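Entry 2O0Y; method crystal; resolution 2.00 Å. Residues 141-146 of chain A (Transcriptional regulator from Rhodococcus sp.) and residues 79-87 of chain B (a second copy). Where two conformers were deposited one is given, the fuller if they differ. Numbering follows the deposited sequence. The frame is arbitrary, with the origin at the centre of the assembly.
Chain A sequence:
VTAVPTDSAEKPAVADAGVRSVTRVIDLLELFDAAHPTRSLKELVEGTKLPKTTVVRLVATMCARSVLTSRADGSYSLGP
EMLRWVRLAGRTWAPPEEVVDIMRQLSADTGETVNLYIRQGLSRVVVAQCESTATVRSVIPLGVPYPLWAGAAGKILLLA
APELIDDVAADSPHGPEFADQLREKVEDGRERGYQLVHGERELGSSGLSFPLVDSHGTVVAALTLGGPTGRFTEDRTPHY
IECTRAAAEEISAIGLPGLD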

ATOM      1  N   PRO A 141      -4.323  -7.838   9.691  1.00 25.14           N
ATOM      2  CA  PRO A 141      -4.562  -7.021   8.512  1.00 25.18           C
ATOM      3  C   PRO A 141      -4.190  -5.537   8.692  1.00 26.17           C
ATOM      4  O   PRO A 141      -4.481  -4.877   9.729  1.00 25.08           O
ATOM      5  CB  PRO A 141      -6.051  -7.207   8.243  1.00 25.99           C
ATOM      6  CG  PRO A 141      -6.662  -7.611   9.524  1.00 23.45           C
ATOM      7  CD  PRO A 141      -5.580  -8.452  10.181  1.00 26.49           C
ATOM      8  N   LEU A 142      -3.535  -5.015   7.661  1.00 25.00           N
ATOM      9  CA  LEU A 142      -3.244  -3.584   7.584  0.50 23.23           C
ATOM     10  C   LEU A 142      -4.537  -2.811   7.750  1.00 22.66           C
ATOM     11  O   LEU A 142      -5.547  -3.189   7.175  1.00 23.12           O
ATOM     12  CB  LEU A 142      -2.655  -3.308   6.181  0.50 23.38           C
ATOM     13  CG  LEU A 142      -2.050  -1.952   5.850  0.50 19.44           C
ATOM     14  CD1 LEU A 142      -0.779  -1.812   6.501  0.50 16.70           C
ATOM     15  CD2 LEU A 142      -1.788  -1.849   4.346  0.50 21.66           C
ATOM     16  N   GLY A 143      -4.530  -1.732   8.548  1.00 22.32           N
ATOM     17  CA  GLY A 143      -5.692  -0.779   8.504  1.00 20.53           C
ATOM     18  C   GLY A 143      -6.863  -1.182   9.379  1.00 24.13           C
ATOM     19  O   GLY A 143      -7.836  -0.471   9.474  1.00 23.99           O
ATOM     20  N   VAL A 144      -6.778  -2.343  10.040  1.00 23.51           N
ATOM     21  CA  VAL A 144      -7.944  -2.825  10.889  1.00 22.82           C
ATOM     22  C   VAL A 144      -7.663  -2.457  12.346  1.00 23.79           C
ATOM     23  O   VAL A 144      -6.601  -2.754  12.847  1.00 24.53           O
ATOM     24  CB  VAL A 144      -8.126  -4.352  10.713  1.00 21.67           C
ATOM     25  CG1 VAL A 144      -9.211  -4.948  11.709  1.00 22.57           C
ATOM     26  CG2 VAL A 144      -8.452  -4.625   9.200  1.00 21.55           C
ATOM     27  N   PRO A 145      -8.624  -1.831  13.038  1.00 27.22           N
ATOM     28  CA  PRO A 145      -8.373  -1.433  14.426  1.00 27.19           C
ATOM     29  C   PRO A 145      -8.398  -2.602  15.392  1.00 28.82           C
ATOM     30  O   PRO A 145      -9.329  -3.414  15.338  1.00 27.49           O
ATOM     31  CB  PRO A 145      -9.554  -0.511  14.745  1.00 28.90           C
ATOM     32  CG  PRO A 145     -10.656  -0.948  13.835  1.00 30.30           C
ATOM     33  CD  PRO A 145      -9.981  -1.425  12.567  1.00 28.00           C
ATOM     34  N   TYR A 146      -7.403  -2.697  16.254  1.00 27.21           N
ATOM     35  CA  TYR A 146      -7.462  -3.657  17.369  1.00 28.91           C
ATOM     36  C   TYR A 146      -7.328  -2.873  18.689  1.00 30.21           C
ATOM     37  O   TYR A 146      -6.937  -1.719  18.664  1.00 31.21           O
ATOM     38  CB  TYR A 146      -6.323  -4.669  17.223  1.00 28.78           C
ATOM     39  CG  TYR A 146      -6.599  -5.733  16.163  1.00 31.40           C
ATOM     40  CD1 TYR A 146      -6.518  -5.452  14.822  1.00 30.83           C
ATOM     41  CD2 TYR A 146      -6.912  -7.040  16.535  1.00 33.64           C
ATOM     42  CE1 TYR A 146      -6.804  -6.442  13.836  1.00 30.80           C
ATOM     43  CE2 TYR A 146      -7.139  -8.037  15.576  1.00 35.41           C
ATOM     44  CZ  TYR A 146      -7.107  -7.715  14.227  1.00 36.71           C
ATOM     45  OH  TYR A 146      -7.367  -8.704  13.274  1.00 35.12           O
TER
ATOM     46  N   GLY B  79      -7.323   8.329   6.574  1.00 17.37           N
ATOM     47  CA  GLY B  79      -6.775   7.654   7.774  1.00 15.65           C
ATOM     48  C   GLY B  79      -6.567   6.174   7.544  1.00 14.76           C
ATOM     49  O   GLY B  79      -6.802   5.655   6.460  1.00 14.44           O
ATOM     50  N   PRO B  80      -6.037   5.480   8.553  1.00 15.30           N
ATOM     51  CA  PRO B  80      -5.543   4.101   8.372  1.00 15.52           C
ATOM     52  C   PRO B  80      -6.610   3.122   7.965  1.00 16.68           C
ATOM     53  O   PRO B  80      -6.313   2.090   7.356  1.00 15.82           O
ATOM     54  CB  PRO B  80      -5.046   3.731   9.792  1.00 17.08           C
ATOM     55  CG  PRO B  80      -4.794   5.047  10.474  1.00 18.53           C
ATOM     56  CD  PRO B  80      -5.799   6.030   9.912  1.00 15.43           C
ATOM     57  N   GLU B  81      -7.885   3.460   8.240  1.00 15.91           N
ATOM     58  CA  GLU B  81      -8.966   2.586   7.760  1.00 17.38           C
ATOM     59  C   GLU B  81      -8.818   2.269   6.316  1.00 17.37           C
ATOM     60  O   GLU B  81      -9.071   1.158   5.856  1.00 16.09           O
ATOM     61  CB  GLU B  81     -10.330   3.239   8.008  1.00 16.37           C
ATOM     62  CG  GLU B  81     -11.564   2.543   7.356  1.00 17.17           C
ATOM     63  CD  GLU B  81     -12.139   1.386   8.122  1.00 22.99           C
ATOM     64  OE1 GLU B  81     -11.498   0.936   9.073  1.00 19.38           O
ATOM     65  OE2 GLU B  81     -13.233   0.866   7.730  1.00 19.31           O
HETATM   66  N   MSE B  82      -8.448   3.289   5.541  1.00 18.12           N
HETATM   67  CA  MSE B  82      -8.493   3.110   4.093  1.00 16.73           C
HETATM   68  C   MSE B  82      -7.468   2.065   3.637  1.00 15.95           C
HETATM   69  O   MSE B  82      -7.545   1.537   2.545  1.00 15.88           O
HETATM   70  CB  MSE B  82      -8.237   4.469   3.369  1.00 16.57           C
HETATM   71  CG  MSE B  82      -9.096   5.638   3.837  1.00 18.47           C
HETATM   72 SE   MSE B  82     -10.998   5.138   3.517  1.00 29.48          SE
HETATM   73  CE  MSE B  82     -10.710   4.618   1.731  1.00 14.17           C
ATOM     74  N   LEU B  83      -6.455   1.832   4.454  1.00 16.54           N
ATOM     75  CA  LEU B  83      -5.364   0.890   4.138  1.00 15.76           C
ATOM     76  C   LEU B  83      -5.876  -0.534   4.155  1.00 14.98           C
ATOM     77  O   LEU B  83      -5.217  -1.449   3.659  1.00 15.08           O
ATOM     78  CB  LEU B  83      -4.232   1.031   5.180  1.00 15.68           C
ATOM     79  CG  LEU B  83      -3.508   2.381   5.250  1.00 16.22           C
ATOM     80  CD1 LEU B  83      -2.427   2.316   6.348  1.00 21.52           C
ATOM     81  CD2 LEU B  83      -2.820   2.691   3.835  1.00 19.30           C
ATOM     82  N   ARG B  84      -7.044  -0.753   4.739  1.00 14.89           N
ATOM     83  CA  ARG B  84      -7.515  -2.141   4.822  1.00 16.89           C
ATOM     84  C   ARG B  84      -7.951  -2.681   3.492  1.00 17.37           C
ATOM     85  O   ARG B  84      -8.170  -3.903   3.376  1.00 17.45           O
ATOM     86  CB  ARG B  84      -8.631  -2.296   5.858  1.00 17.83           C
ATOM     87  CG  ARG B  84      -9.963  -1.750   5.423  1.00 18.97           C
ATOM     88  CD  ARG B  84     -10.834  -1.525   6.705  1.00 21.60           C
ATOM     89  NE  ARG B  84     -11.328  -2.810   7.204  1.00 23.93           N
ATOM     90  CZ  ARG B  84     -11.691  -3.067   8.464  1.00 23.68           C
ATOM     91  NH1 ARG B  84     -11.586  -2.164   9.402  1.00 18.73           N
ATOM     92  NH2 ARG B  84     -12.127  -4.270   8.777  1.00 21.00           N
ATOM     93  N   TRP B  85      -8.064  -1.808   2.464  1.00 16.35           N
ATOM     94  CA  TRP B  85      -8.389  -2.294   1.091  1.00 15.28           C
ATOM     95  C   TRP B  85      -7.190  -2.349   0.148  1.00 17.45           C
ATOM     96  O   TRP B  85      -7.331  -2.704  -1.022  1.00 17.32           O
ATOM     97  CB  TRP B  85      -9.593  -1.517   0.460  1.00 14.79           C
ATOM     98  CG  TRP B  85     -10.868  -1.671   1.270  1.00 14.71           C
ATOM     99  CD1 TRP B  85     -11.673  -2.786   1.317  1.00 15.78           C
ATOM    100  CD2 TRP B  85     -11.422  -0.735   2.214  1.00 15.76           C
ATOM    101  NE1 TRP B  85     -12.701  -2.588   2.239  1.00 14.57           N
ATOM    102  CE2 TRP B  85     -12.566  -1.338   2.787  1.00 18.58           C
ATOM    103  CE3 TRP B  85     -11.024   0.528   2.676  1.00 14.94           C
ATOM    104  CZ2 TRP B  85     -13.355  -0.674   3.744  1.00 21.19           C
ATOM    105  CZ3 TRP B  85     -11.811   1.205   3.579  1.00 16.78           C
ATOM    106  CH2 TRP B  85     -12.984   0.612   4.102  1.00 17.69           C
ATOM    107  N   VAL B  86      -6.005  -2.004   0.658  1.00 19.31           N
ATOM    108  CA  VAL B  86      -4.774  -2.012  -0.122  1.00 20.50           C
ATOM    109  C   VAL B  86      -4.469  -3.357  -0.717  1.00 21.74           C
ATOM    110  O   VAL B  86      -4.184  -3.434  -1.925  1.00 21.91           O
ATOM    111  CB  VAL B  86      -3.563  -1.491   0.692  1.00 21.79           C
ATOM    112  CG1 VAL B  86      -2.211  -1.823   0.011  1.00 22.33           C
ATOM    113  CG2 VAL B  86      -3.710   0.005   0.880  1.00 18.70           C
ATOM    114  N   ARG B  87      -4.530  -4.412   0.095  1.00 21.77           N
ATOM    115  CA  ARG B  87      -4.203  -5.771  -0.429  1.00 24.92           C
ATOM    116  C   ARG B  87      -5.205  -6.205  -1.490  1.00 24.39           C
ATOM    117  O   ARG B  87      -4.823  -6.684  -2.547  1.00 26.32           O
ATOM    118  CB  ARG B  87      -4.216  -6.811   0.717  1.00 24.58           C
ATOM    119  CG  ARG B  87      -3.791  -8.212   0.290  1.00 29.86           C
ATOM    120  CD  ARG B  87      -4.072  -9.249   1.365  1.00 33.92           C
ATOM    121  NE  ARG B  87      -3.404  -8.978   2.640  1.00 43.82           N
ATOM    122  CZ  ARG B  87      -2.282  -9.572   3.074  1.00 47.14           C
ATOM    123  NH1 ARG B  87      -1.658 -10.491   2.362  1.00 45.53           N
ATOM    124  NH2 ARG B  87      -1.766  -9.232   4.240  1.00 50.33           N
TER
HETATM  125  O   HOH W   1      -6.012  -5.397   5.349  1.00 27.37           O
HETATM  126  O   HOH W   2      -2.383  -7.063   5.667  1.00 28.81           O
HETATM  127  O   HOH W   3      -8.927   1.401  11.105  1.00 32.76           O

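The turn P141(A) to V144(A), a type II beta turn closed by a weak bond from V144(A) N to P141(A) O (3.4 Å), packs against a stretch of the second copy whose residues 80-84 have helical phi/psi, chiefly L83(B) and R84(B). No direct hydrogen bond crosses the contact; apolar packing, a CA-H...O contact and three bridging waters join the two sides. G143(A) sits where the CA traces come nearest, its CA 4.3 Å from R84(B) CA; the same CA is 3.2 Å from P80(B) O. Its phi of 85° suits glycine, and an ideal CB on G143(A) would lie 2.5 Å from R84(B) N and 2.7 Å from P80(B) O, clashing with both. Beside it, L142(A) O lies 3.2 Å from R84(B) CA in the CA-H...O contact.

L142(A), modelled in two conformers, points its CA-to-CB bond toward chain B. In the conformer given here (chi1 t, chi2 p), L142(A) CG lies 3.8 Å from L83(B) CB and L142(A) CD2 4.1 Å from V86(B) CB; L142(A) CD2 is also 3.5 Å from L83(B) O.

R84(B) leaves its CA sideways; with chi1 p, chi2 t and chi3 m its chain runs out alongside V144(A) and P145(A). V144(A) CG2 covers one face of the guanidinium, 3.7 Å from R84(B) CZ, and P145(A) CD approaches R84(B) NH1 at 3.6 Å. The charge is met within chain B: R84(B) NH1 donates to E81(B) OE1 at 3.1 Å in a salt bridge. E81(B) starts away from chain A, but chi1 t and chi2 p bring its carboxylate back to this arginine.

Water 3 donates to G143(A) O (2.7 Å) and, weakly, to E81(B) OE1 (3.3 Å). Water 1 links L142(A) O (2.9 Å) to R84(B) O (3.3 Å), and water 2 accepts from L142(A) N (3.1 Å) and R87(B) NH2 (2.7 Å).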